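PDB 6UKF: HhaI Restriction Endonuclease from Haemophilus parahaemolyticus, which cuts double-stranded DNA as a restriction endonuclease, recognising the sequence GCGC, and is captured here bound to cognate DNA. Local coordinates for residues V11-K16 and E247-F252; Y66-S71 and C152-K157; M86-M89 and E95-N98; F129-S132 and F136-F139. All blocks are in the same frame, centred on the assembly; numbering follows the deposited sequence. Where two conformers were deposited one is given.

Contact 1: residues V11-K16 and E247-F252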
# COMPACT_ATOMS: atom_id res chain seq x y z
N VAL A 11 -3.69 1.62 16.85
CA VAL A 11 -2.67 1.15 17.78
C VAL A 11 -2.99 1.62 19.19
O VAL A 11 -2.84 0.87 20.17
CB VAL A 11 -1.27 1.61 17.33
CG1 VAL A 11 -0.21 1.24 18.37
CG2 VAL A 11 -0.92 1.01 15.98
N THR A 12 -3.41 2.88 19.33
CA THR A 12 -3.76 3.41 20.64
C THR A 12 -4.90 2.61 21.26
O THR A 12 -4.86 2.29 22.46
CB THR A 12 -4.16 4.88 20.50
OG1 THR A 12 -3.05 5.62 19.97
CG2 THR A 12 -4.57 5.46 21.85
N TYR A 13 -5.91 2.26 20.46
CA TYR A 13 -7.01 1.46 20.97
C TYR A 13 -6.53 0.10 21.45
O TYR A 13 -6.91 -0.37 22.52
CB TYR A 13 -8.07 1.28 19.88
CG TYR A 13 -9.13 0.27 20.25
CD1 TYR A 13 -10.16 0.61 21.12
CD2 TYR A 13 -9.10 -1.01 19.74
CE1 TYR A 13 -11.13 -0.31 21.47
CE2 TYR A 13 -10.07 -1.94 20.08
CZ TYR A 13 -11.08 -1.58 20.95
OH TYR A 13 -12.05 -2.50 21.29
N LEU A 14 -5.69 -0.56 20.64
CA LEU A 14 -5.21 -1.89 21.02
C LEU A 14 -4.45 -1.85 22.33
O LEU A 14 -4.67 -2.68 23.22
CB LEU A 14 -4.33 -2.46 19.90
CG LEU A 14 -5.09 -2.89 18.65
CD1 LEU A 14 -4.12 -3.12 17.50
CD2 LEU A 14 -5.91 -4.14 18.93
N ASN A 15 -3.54 -0.88 22.48
CA ASN A 15 -2.72 -0.82 23.68
C ASN A 15 -3.56 -0.50 24.91
O ASN A 15 -3.33 -1.07 25.99
CB ASN A 15 -1.59 0.19 23.48
CG ASN A 15 -0.45 -0.38 22.66
OD1 ASN A 15 -0.01 -1.51 22.88
ND2 ASN A 15 0.03 0.40 21.70
N LYS A 16 -4.54 0.39 24.79
CA LYS A 16 -5.34 0.74 25.96
C LYS A 16 -6.34 -0.36 26.32
O LYS A 16 -6.71 -0.50 27.49
CB LYS A 16 -6.08 2.06 25.74
CG LYS A 16 -7.33 1.95 24.90
N GLU A 247 -17.39 -13.95 17.62
CA GLU A 247 -16.46 -15.06 17.72
C GLU A 247 -15.06 -14.66 17.27
O GLU A 247 -14.06 -15.17 17.80
CB GLU A 247 -16.97 -16.28 16.95
CG GLU A 247 -16.99 -16.12 15.44
CD GLU A 247 -17.62 -17.32 14.74
OE1 GLU A 247 -18.12 -18.23 15.43
OE2 GLU A 247 -17.62 -17.34 13.49
N ASP A 248 -14.97 -13.71 16.33
CA ASP A 248 -13.67 -13.25 15.87
C ASP A 248 -12.96 -12.41 16.92
O ASP A 248 -11.72 -12.47 17.02
CB ASP A 248 -13.82 -12.50 14.55
CG ASP A 248 -13.98 -13.44 13.39
OD1 ASP A 248 -14.29 -13.02 12.32
OD2 ASP A 248 -13.76 -14.72 13.67
N ARG A 249 -13.70 -11.62 17.70
CA ARG A 249 -13.06 -10.92 18.80
C ARG A 249 -12.50 -11.91 19.82
O ARG A 249 -11.41 -11.70 20.35
CB ARG A 249 -14.05 -9.94 19.45
CG ARG A 249 -13.42 -9.03 20.51
CD ARG A 249 -12.32 -8.13 19.95
NE ARG A 249 -12.82 -6.93 19.28
CZ ARG A 249 -12.65 -5.68 19.71
NH1 ARG A 249 -11.97 -5.43 20.82
NH2 ARG A 249 -13.15 -4.68 19.01
N LYS A 250 -13.23 -12.99 20.08
CA LYS A 250 -12.71 -14.01 20.99
C LYS A 250 -11.48 -14.70 20.40
O LYS A 250 -10.55 -15.03 21.14
CB LYS A 250 -13.81 -15.01 21.33
CG LYS A 250 -14.79 -14.42 22.31
CD LYS A 250 -15.83 -15.40 22.77
CE LYS A 250 -16.48 -14.92 24.05
NZ LYS A 250 -17.51 -15.88 24.52
N ALA A 251 -11.46 -14.91 19.09
CA ALA A 251 -10.27 -15.48 18.46
C ALA A 251 -9.06 -14.59 18.69
O ALA A 251 -7.95 -15.08 18.96
CB ALA A 251 -10.50 -15.69 16.97
N PHE A 252 -9.24 -13.27 18.56
CA PHE A 252 -8.14 -12.35 18.82
C PHE A 252 -7.70 -12.41 20.27
O PHE A 252 -6.50 -12.44 20.57
CB PHE A 252 -8.57 -10.93 18.47
CG PHE A 252 -7.50 -9.90 18.69
CD1 PHE A 252 -6.38 -9.87 17.87
CD2 PHE A 252 -7.60 -8.97 19.71
CE1 PHE A 252 -5.39 -8.93 18.06
CE2 PHE A 252 -6.61 -8.03 19.91
CZ PHE A 252 -5.51 -8.00 19.08
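Tyr-13 reaches out from helix 3-18 and meets, at its hydroxyl, the guanidinium of Arg-249 coming the other way from helix 242-255. In the conformer of Arg-249 given here, one of two, NH1 donates to Tyr-13 OH at 3.0 Å with an N-H...O angle of 162°. The hydroxyl lies in the guanidinium plane, while the ring stands almost perpendicular to that plane, at 87°, so the two flat groups meet edge to edge without stacking. A second, weak bond runs from Arg-249 NH2 to the same oxygen at 3.3 Å. The bent arginine chain turns the guanidinium edge to the hydroxyl. NH1 also bonds to Tyr-18 OH, and NH2 weakly to Phe-136 O, so the guanidinium ties the two terminal helices to a strand edge as well as to each other.

Deeper in, the link is apolar: methyl CD2 of Leu-14 sits 3.9 Å from Phe-252 CZ. Both side chains rest on Ile-138 and Ile-45, and Tyr-13 stacks on Phe-136. The N-terminal and C-terminal helices therefore both cover one face of the mixed sheet and meet through their side chains, as expected of the layered alpha/beta core of a PD-(D/E)XK nuclease, to which this domain probably belongs.

Contact 2: residues Y66-S71 and C152-K157. With nucleotides of chain C; nucleotides of chain B.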
# COMPACT_ATOMS: atom_id res chain seq x y z
N TYR A 66 1.70 -13.39 -26.11
CA TYR A 66 0.31 -13.08 -25.78
C TYR A 66 -0.06 -13.60 -24.39
O TYR A 66 -1.10 -14.23 -24.18
CB TYR A 66 -0.64 -13.62 -26.85
CG TYR A 66 -0.26 -13.15 -28.23
CD1 TYR A 66 0.51 -13.95 -29.07
CD2 TYR A 66 -0.65 -11.90 -28.68
CE1 TYR A 66 0.86 -13.52 -30.33
CE2 TYR A 66 -0.29 -11.46 -29.94
CZ TYR A 66 0.46 -12.27 -30.76
OH TYR A 66 0.82 -11.83 -32.01
N LYS A 67 0.82 -13.33 -23.43
CA LYS A 67 0.57 -13.72 -22.05
C LYS A 67 1.27 -12.73 -21.13
O LYS A 67 2.10 -11.92 -21.57
CB LYS A 67 1.04 -15.16 -21.77
CG LYS A 67 2.56 -15.34 -21.81
CD LYS A 67 2.95 -16.81 -21.67
N PHE A 68 0.92 -12.79 -19.86
CA PHE A 68 1.51 -11.92 -18.85
C PHE A 68 2.54 -12.69 -18.04
O PHE A 68 2.29 -13.83 -17.63
CB PHE A 68 0.42 -11.35 -17.95
CG PHE A 68 -0.40 -10.31 -18.63
CD1 PHE A 68 0.00 -8.99 -18.64
CD2 PHE A 68 -1.55 -10.67 -19.31
CE1 PHE A 68 -0.73 -8.04 -19.30
CE2 PHE A 68 -2.30 -9.71 -19.97
CZ PHE A 68 -1.88 -8.39 -19.96
N ASP A 69 3.70 -12.07 -17.86
CA ASP A 69 4.77 -12.65 -17.07
C ASP A 69 4.79 -12.01 -15.69
O ASP A 69 4.66 -10.79 -15.55
CB ASP A 69 6.13 -12.45 -17.74
CG ASP A 69 6.24 -13.15 -19.09
OD1 ASP A 69 6.90 -12.64 -19.92
OD2 ASP A 69 5.57 -14.28 -19.30
N TYR A 70 4.95 -12.84 -14.67
CA TYR A 70 5.11 -12.35 -13.31
C TYR A 70 6.48 -11.71 -13.18
O TYR A 70 7.49 -12.31 -13.53
CB TYR A 70 5.00 -13.54 -12.36
CG TYR A 70 4.68 -13.19 -10.93
CD1 TYR A 70 3.40 -12.80 -10.56
CD2 TYR A 70 5.65 -13.27 -9.94
CE1 TYR A 70 3.10 -12.50 -9.25
CE2 TYR A 70 5.36 -12.97 -8.62
CZ TYR A 70 4.08 -12.59 -8.29
OH TYR A 70 3.76 -12.28 -6.98
N SER A 71 6.52 -10.47 -12.69
CA SER A 71 7.79 -9.78 -12.60
C SER A 71 8.74 -10.55 -11.69
O SER A 71 8.37 -10.86 -10.55
CB SER A 71 7.63 -8.36 -12.05
OG SER A 71 8.91 -7.79 -11.83
N CYS A 152 -10.62 -6.27 -8.07
CA CYS A 152 -9.26 -6.43 -8.56
C CYS A 152 -9.15 -5.75 -9.92
O CYS A 152 -10.00 -5.95 -10.78
CB CYS A 152 -8.93 -7.93 -8.69
SG CYS A 152 -7.33 -8.30 -9.37
N THR A 153 -8.10 -4.94 -10.09
CA THR A 153 -7.88 -4.26 -11.35
C THR A 153 -6.41 -4.36 -11.73
O THR A 153 -5.54 -4.60 -10.90
CB THR A 153 -8.33 -2.79 -11.30
OG1 THR A 153 -8.48 -2.29 -12.64
CG2 THR A 153 -7.31 -1.93 -10.55
N TYR A 154 -6.16 -4.18 -13.03
CA TYR A 154 -4.81 -4.12 -13.58
C TYR A 154 -4.61 -2.70 -14.08
O TYR A 154 -5.32 -2.25 -14.99
CB TYR A 154 -4.68 -5.12 -14.73
CG TYR A 154 -3.30 -5.22 -15.35
CD1 TYR A 154 -2.18 -5.49 -14.57
CD2 TYR A 154 -3.12 -5.09 -16.72
CE1 TYR A 154 -0.92 -5.61 -15.15
CE2 TYR A 154 -1.88 -5.21 -17.30
CZ TYR A 154 -0.78 -5.47 -16.51
OH TYR A 154 0.46 -5.58 -17.11
N ARG A 155 -3.68 -1.97 -13.47
CA ARG A 155 -3.49 -0.57 -13.81
C ARG A 155 -2.03 -0.18 -13.69
O ARG A 155 -1.28 -0.74 -12.88
CB ARG A 155 -4.33 0.36 -12.92
CG ARG A 155 -3.92 0.44 -11.45
CD ARG A 155 -4.87 1.38 -10.71
NE ARG A 155 -4.66 1.45 -9.27
CZ ARG A 155 -3.91 2.36 -8.65
NH1 ARG A 155 -3.26 3.29 -9.35
NH2 ARG A 155 -3.79 2.34 -7.33
N ILE A 156 -1.63 0.79 -14.51
CA ILE A 156 -0.34 1.43 -14.35
C ILE A 156 -0.32 2.13 -13.00
O ILE A 156 -1.21 2.93 -12.69
CB ILE A 156 -0.12 2.46 -15.47
CG1 ILE A 156 -0.06 1.76 -16.83
CG2 ILE A 156 1.14 3.27 -15.21
CD1 ILE A 156 -0.09 2.74 -18.00
N LYS A 157 0.70 1.85 -12.20
CA LYS A 157 0.96 2.63 -10.99
C LYS A 157 2.42 3.06 -11.01
O LYS A 157 3.32 2.25 -10.78
CB LYS A 157 0.60 1.88 -9.71
CG LYS A 157 0.78 2.74 -8.47
CD LYS A 157 -0.01 2.24 -7.26
CE LYS A 157 0.38 0.83 -6.84
NZ LYS A 157 1.78 0.73 -6.34
P DT C 4 -6.60 8.88 -14.83
OP1 DT C 4 -6.27 10.08 -15.63
OP2 DT C 4 -6.63 7.55 -15.46
O5' DT C 4 -5.61 8.84 -13.59
C5' DT C 4 -5.49 9.98 -12.78
C4' DT C 4 -4.59 9.70 -11.60
O4' DT C 4 -5.29 8.90 -10.65
C3' DT C 4 -3.31 8.94 -11.93
O3' DT C 4 -2.26 9.91 -12.07
C2' DT C 4 -3.13 7.95 -10.76
C1' DT C 4 -4.35 8.19 -9.87
N1 DT C 4 -5.06 6.98 -9.38
C2 DT C 4 -5.09 6.73 -8.03
O2 DT C 4 -4.52 7.42 -7.21
N3 DT C 4 -5.79 5.61 -7.67
C4 DT C 4 -6.47 4.75 -8.51
O4 DT C 4 -7.08 3.77 -8.09
C5 DT C 4 -6.42 5.09 -9.91
C7 DT C 4 -7.13 4.23 -10.91
C6 DT C 4 -5.74 6.18 -10.28
P DG C 5 -0.74 9.49 -12.38
OP1 DG C 5 -0.15 10.62 -13.11
OP2 DG C 5 -0.69 8.13 -12.97
O5' DG C 5 -0.07 9.48 -10.94
C5' DG C 5 -0.12 10.64 -10.13
C4' DG C 5 0.59 10.36 -8.83
O4' DG C 5 -0.22 9.44 -8.03
C3' DG C 5 1.94 9.66 -9.01
O3' DG C 5 2.86 10.10 -8.03
C2' DG C 5 1.57 8.19 -8.82
C1' DG C 5 0.57 8.33 -7.68
N9 DG C 5 -0.26 7.17 -7.44
C8 DG C 5 -0.91 6.39 -8.35
N7 DG C 5 -1.56 5.40 -7.81
C5 DG C 5 -1.31 5.54 -6.44
C6 DG C 5 -1.75 4.76 -5.34
O6 DG C 5 -2.46 3.75 -5.34
N1 DG C 5 -1.26 5.26 -4.13
C2 DG C 5 -0.45 6.36 -4.01
N2 DG C 5 -0.08 6.69 -2.76
N3 DG C 5 -0.05 7.10 -5.03
C4 DG C 5 -0.51 6.63 -6.21
P DG B 8 1.97 -4.35 0.05
OP1 DG B 8 1.81 -5.33 1.15
OP2 DG B 8 0.98 -4.30 -1.05
O5' DG B 8 2.07 -2.91 0.72
C5' DG B 8 2.92 -2.73 1.85
C4' DG B 8 2.95 -1.29 2.28
O4' DG B 8 3.62 -0.49 1.28
C3' DG B 8 1.59 -0.64 2.44
O3' DG B 8 1.08 -0.89 3.71
C2' DG B 8 1.87 0.83 2.20
C1' DG B 8 2.99 0.78 1.18
N9 DG B 8 2.58 0.96 -0.21
C8 DG B 8 2.28 -0.03 -1.12
N7 DG B 8 2.02 0.43 -2.31
C5 DG B 8 2.18 1.81 -2.19
C6 DG B 8 2.04 2.84 -3.15
O6 DG B 8 1.74 2.74 -4.35
N1 DG B 8 2.30 4.09 -2.60
C2 DG B 8 2.64 4.32 -1.30
N2 DG B 8 2.85 5.59 -0.95
N3 DG B 8 2.77 3.36 -0.39
C4 DG B 8 2.53 2.14 -0.90
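Phe-68 and Tyr-154 join the two strands by aromatic packing. They point toward each other with ring centroids 5.3 Å apart and planes at 80°, an oblique meeting in which Phe-68 CE1 lies 3.5 Å from Tyr-154 OH and 3.7 Å from Tyr-154 CE2. The tyrosine hydroxyl has its polar partner elsewhere, in Leu-59 O.

Hydrogen bonding belongs to the alternate residues of segment 152-157, which turn from the tyrosine toward the DNA. Arg-155 grips the Hoogsteen edge of DG5 of chain C with a two-pronged bond, NH1 to N7 at 3.1 Å and nearly straight (178°), NH2 to O6 at 2.8 Å. This is the classic major-groove reading of guanine. Lys-157, bent near its end, sends NZ to O6 of DG8 of chain B at 2.8 Å, so one strand end reads guanines on both DNA strands. Arg-155 NH2 is also bonded to Gln-53 OE1, and Lys-157 NZ to Gln-56 OE1.

A flat face of the arginine is used as well: DT4 of chain C lies over one side of the guanidinium, its C4 3.5 Å from Arg-155 CZ.

Thr-153, with Ser-151, contributes to a calcium site. Strands 51-62 and 228-236 separate strands 67-70 and 148-156 in the antiparallel sheet, and Pro-61 together with Met-89 of helix 80-91 touches both rings.

Contact 3: residues M86-M89 and E95-N98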
# COMPACT_ATOMS: atom_id res chain seq x y z
N MET A 86 -3.47 -14.53 -13.60
CA MET A 86 -2.60 -14.45 -14.77
C MET A 86 -3.19 -15.23 -15.93
O MET A 86 -3.14 -14.78 -17.08
CB MET A 86 -1.22 -15.00 -14.42
CG MET A 86 -0.44 -14.13 -13.48
SD MET A 86 1.13 -14.87 -12.98
CE MET A 86 1.94 -15.10 -14.56
N GLN A 87 -3.73 -16.42 -15.66
CA GLN A 87 -4.33 -17.22 -16.72
C GLN A 87 -5.49 -16.49 -17.36
O GLN A 87 -5.61 -16.43 -18.59
CB GLN A 87 -4.77 -18.56 -16.15
CG GLN A 87 -5.57 -19.41 -17.10
CD GLN A 87 -5.91 -20.76 -16.51
OE1 GLN A 87 -5.08 -21.39 -15.86
NE2 GLN A 87 -7.14 -21.21 -16.74
N PHE A 88 -6.38 -15.91 -16.55
CA PHE A 88 -7.51 -15.18 -17.11
C PHE A 88 -7.04 -14.02 -17.97
O PHE A 88 -7.52 -13.83 -19.09
CB PHE A 88 -8.43 -14.67 -16.00
CG PHE A 88 -9.57 -13.86 -16.52
CD1 PHE A 88 -9.45 -12.49 -16.69
CD2 PHE A 88 -10.75 -14.48 -16.89
CE1 PHE A 88 -10.49 -11.75 -17.20
CE2 PHE A 88 -11.80 -13.74 -17.40
CZ PHE A 88 -11.67 -12.37 -17.55
N MET A 89 -6.09 -13.23 -17.47
CA MET A 89 -5.60 -12.09 -18.24
C MET A 89 -4.91 -12.54 -19.52
O MET A 89 -5.06 -11.90 -20.57
CB MET A 89 -4.66 -11.25 -17.38
CG MET A 89 -5.36 -10.54 -16.24
SD MET A 89 -4.22 -9.66 -15.16
CE MET A 89 -3.45 -8.52 -16.30
N GLU A 95 -7.37 -7.75 -24.29
CA GLU A 95 -8.16 -6.84 -23.44
C GLU A 95 -7.32 -6.20 -22.32
O GLU A 95 -7.76 -5.20 -21.78
CB GLU A 95 -9.33 -7.58 -22.81
CG GLU A 95 -10.23 -8.28 -23.80
CD GLU A 95 -10.40 -7.63 -25.16
OE1 GLU A 95 -10.48 -6.39 -25.21
OE2 GLU A 95 -10.49 -8.37 -26.16
N TYR A 96 -6.15 -6.75 -21.98
CA TYR A 96 -5.35 -6.22 -20.89
C TYR A 96 -3.99 -5.70 -21.32
O TYR A 96 -3.30 -5.08 -20.50
CB TYR A 96 -5.18 -7.29 -19.80
CG TYR A 96 -6.47 -7.58 -19.08
CD1 TYR A 96 -6.90 -6.76 -18.05
CD2 TYR A 96 -7.28 -8.64 -19.45
CE1 TYR A 96 -8.09 -7.00 -17.39
CE2 TYR A 96 -8.48 -8.89 -18.80
CZ TYR A 96 -8.87 -8.06 -17.78
OH TYR A 96 -10.06 -8.31 -17.13
N ALA A 97 -3.59 -5.90 -22.58
CA ALA A 97 -2.24 -5.57 -22.99
C ALA A 97 -2.01 -4.08 -23.21
O ALA A 97 -0.87 -3.63 -23.14
CB ALA A 97 -1.87 -6.34 -24.26
N ASN A 98 -3.06 -3.31 -23.48
CA ASN A 98 -2.94 -1.85 -23.58
C ASN A 98 -3.07 -1.29 -22.17
O ASN A 98 -4.17 -1.10 -21.65
CB ASN A 98 -3.99 -1.27 -24.52
CG ASN A 98 -3.64 -1.50 -25.99
OD1 ASN A 98 -2.52 -1.86 -26.32
ND2 ASN A 98 -4.61 -1.26 -26.86
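At the corner where helix 80-91 gives way to the short, weakly bonded helix 93-96, Phe-88 and Met-89 close upon the ring of Tyr-96. Met-89 works from above: its CG stands over the middle of the tyrosine ring, 4.2 Å from the centroid and only 10° off the normal, a CH-pi contact. The sulfur follows obliquely on the same chain, with SD 5.1 Å from the centroid, which adds a Met-aromatic contact. A bend at chi3 (60°) then brings the terminal methyl CE to 4.1 Å from Tyr-96 CB, so the methionine crosses the tyrosine nearly perpendicularly, with CG over the ring and CE by CB.

This corner between the two helices packs against the antiparallel sheet, Met-89 and Tyr-96 both touching Phe-68 of strand 67-70, while Pro-107 lies against Phe-88 and Tyr-96 alike. Phe-88 takes the phenol end. Its chi1 of 177° carries the ring to where atom CE1 is 3.5 Å from Tyr-96 OH, the oxygen lying at the phenylalanine edge and near its plane. The same CE1 is 3.8 Å from Tyr-96 CE2, and the two side chains cross at about a right angle. For its polar partner the tyrosine hydroxyl turns to Ile-105 O of strand 104-105.

Contact 4: residues F129-S132 and F136-F139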
# COMPACT_ATOMS: atom_id res chain seq x y z
N PHE A 129 -6.70 -8.42 11.07
CA PHE A 129 -6.92 -7.07 10.58
C PHE A 129 -7.71 -6.30 11.62
O PHE A 129 -8.49 -6.87 12.39
CB PHE A 129 -7.72 -7.09 9.27
CG PHE A 129 -6.89 -7.32 8.03
CD1 PHE A 129 -6.19 -8.51 7.85
CD2 PHE A 129 -6.83 -6.36 7.04
CE1 PHE A 129 -5.44 -8.71 6.71
CE2 PHE A 129 -6.08 -6.57 5.90
CZ PHE A 129 -5.38 -7.75 5.74
N ILE A 130 -7.49 -4.99 11.66
CA ILE A 130 -8.29 -4.08 12.46
C ILE A 130 -8.80 -2.97 11.55
O ILE A 130 -8.06 -2.44 10.72
CB ILE A 130 -7.52 -3.52 13.68
CG1 ILE A 130 -8.44 -2.62 14.52
CG2 ILE A 130 -6.27 -2.77 13.24
CD1 ILE A 130 -7.88 -2.30 15.89
N THR A 131 -10.08 -2.65 11.69
CA THR A 131 -10.70 -1.56 10.95
C THR A 131 -11.72 -0.91 11.88
O THR A 131 -11.79 -1.23 13.07
CB THR A 131 -11.27 -2.06 9.62
OG1 THR A 131 -11.74 -0.95 8.84
CG2 THR A 131 -12.42 -3.03 9.84
N SER A 132 -12.50 0.02 11.34
CA SER A 132 -13.50 0.69 12.15
C SER A 132 -14.62 1.20 11.25
O SER A 132 -14.36 1.74 10.17
CB SER A 132 -12.90 1.86 12.93
OG SER A 132 -13.92 2.68 13.49
N PHE A 136 -14.47 -0.26 16.65
CA PHE A 136 -13.34 -1.04 16.17
C PHE A 136 -13.76 -2.48 15.89
O PHE A 136 -14.56 -3.07 16.63
CB PHE A 136 -12.20 -1.02 17.19
CG PHE A 136 -11.46 0.28 17.22
CD1 PHE A 136 -10.54 0.59 16.23
CD2 PHE A 136 -11.70 1.20 18.22
CE1 PHE A 136 -9.87 1.79 16.25
CE2 PHE A 136 -11.03 2.41 18.24
CZ PHE A 136 -10.11 2.70 17.26
N ILE A 137 -13.23 -3.02 14.81
CA ILE A 137 -13.53 -4.37 14.34
C ILE A 137 -12.20 -5.08 14.14
O ILE A 137 -11.35 -4.60 13.38
CB ILE A 137 -14.32 -4.33 13.02
CG1 ILE A 137 -15.67 -3.63 13.24
CG2 ILE A 137 -14.51 -5.73 12.48
CD1 ILE A 137 -16.34 -3.18 11.96
N ILE A 138 -12.01 -6.20 14.83
CA ILE A 138 -10.78 -6.98 14.76
C ILE A 138 -11.17 -8.39 14.33
O ILE A 138 -12.06 -9.00 14.93
CB ILE A 138 -10.06 -7.02 16.12
CG1 ILE A 138 -9.73 -5.60 16.60
CG2 ILE A 138 -8.80 -7.87 16.02
CD1 ILE A 138 -9.27 -5.54 18.04
N PHE A 139 -10.49 -8.91 13.32
CA PHE A 139 -10.88 -10.22 12.81
C PHE A 139 -9.68 -10.97 12.26
O PHE A 139 -8.73 -10.35 11.77
CB PHE A 139 -11.98 -10.12 11.75
CG PHE A 139 -11.57 -9.39 10.50
CD1 PHE A 139 -10.95 -10.06 9.47
CD2 PHE A 139 -11.83 -8.03 10.36
CE1 PHE A 139 -10.58 -9.39 8.31
CE2 PHE A 139 -11.47 -7.36 9.21
CZ PHE A 139 -10.84 -8.04 8.19
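With chi1 at 64°, Phe-139 carries its CG between backbone N and carbonyl carbon, swinging the ring across the neighbouring strand and beneath Phe-129; the latter, at chi1 -84°, leads its own ring away from strand 136-140. Phe-129 CB consequently lies over a face of the Phe-139 ring, toward the rim, 3.4 Å from Phe-139 CZ. The rings themselves are near parallel (13°) but slid apart, with centroids 5.8 Å from each other and scarcely any overlap.

Thr-131 and Ile-137 lie side by side on the same sheet face, CG2 to CB at 3.9 Å, and Thr-131 OG1 is bonded to Lys-48 O. On the other face Ile-130 CD1 fits between Ile-138 CG1 (3.8 Å) and Phe-136 CD1 (3.9 Å). That side is covered by helices 3-18 and 242-255.

The backbones form an antiparallel hairpin. Phe-129 with Phe-139 and Thr-131 with Ile-137 are hydrogen-bonded pairs, each bonded twice between N and O; only the bond from Ile-137 N to Thr-131 O leaves its donor well above the carbonyl plane. Ile-130 with Ile-138 and Ser-132 with Phe-136 make the non-hydrogen-bonded pairs. Ser-132 OG bonds to Gly-134 N in the turn.

Paired amides thus fix the register between faces that are mostly hydrocarbon, and the N-H and C=O groups of the two hydrogen-bonded pairs are satisfied where helices cover the Ile-130 and Ile-138 face.

Contacts 1 and 4 belong to one layered domain: the helices of contact 1 lie over the Ile-130 and Ile-138 face of the hairpin in contact 4, and the centres of the two contacts are about 8 Å apart. Contacts 2 and 3 share a second region on the antiparallel sheet, where Met-89, Phe-68, Tyr-96 and Tyr-154 pack together; contact 2 lies about 36 Å, centre to centre, from contact 1. Contact 4 is buried and rests on backbone hydrogen bonding, while contact 1 is partly buried with an arginine-phenol bond. Also buried are contact 2, joined by an aromatic pair, and contact 3, by aromatic, CH-pi and sulfur contacts. Of the four, contact 2 also reads DNA bases, from the strand face turned away from its core.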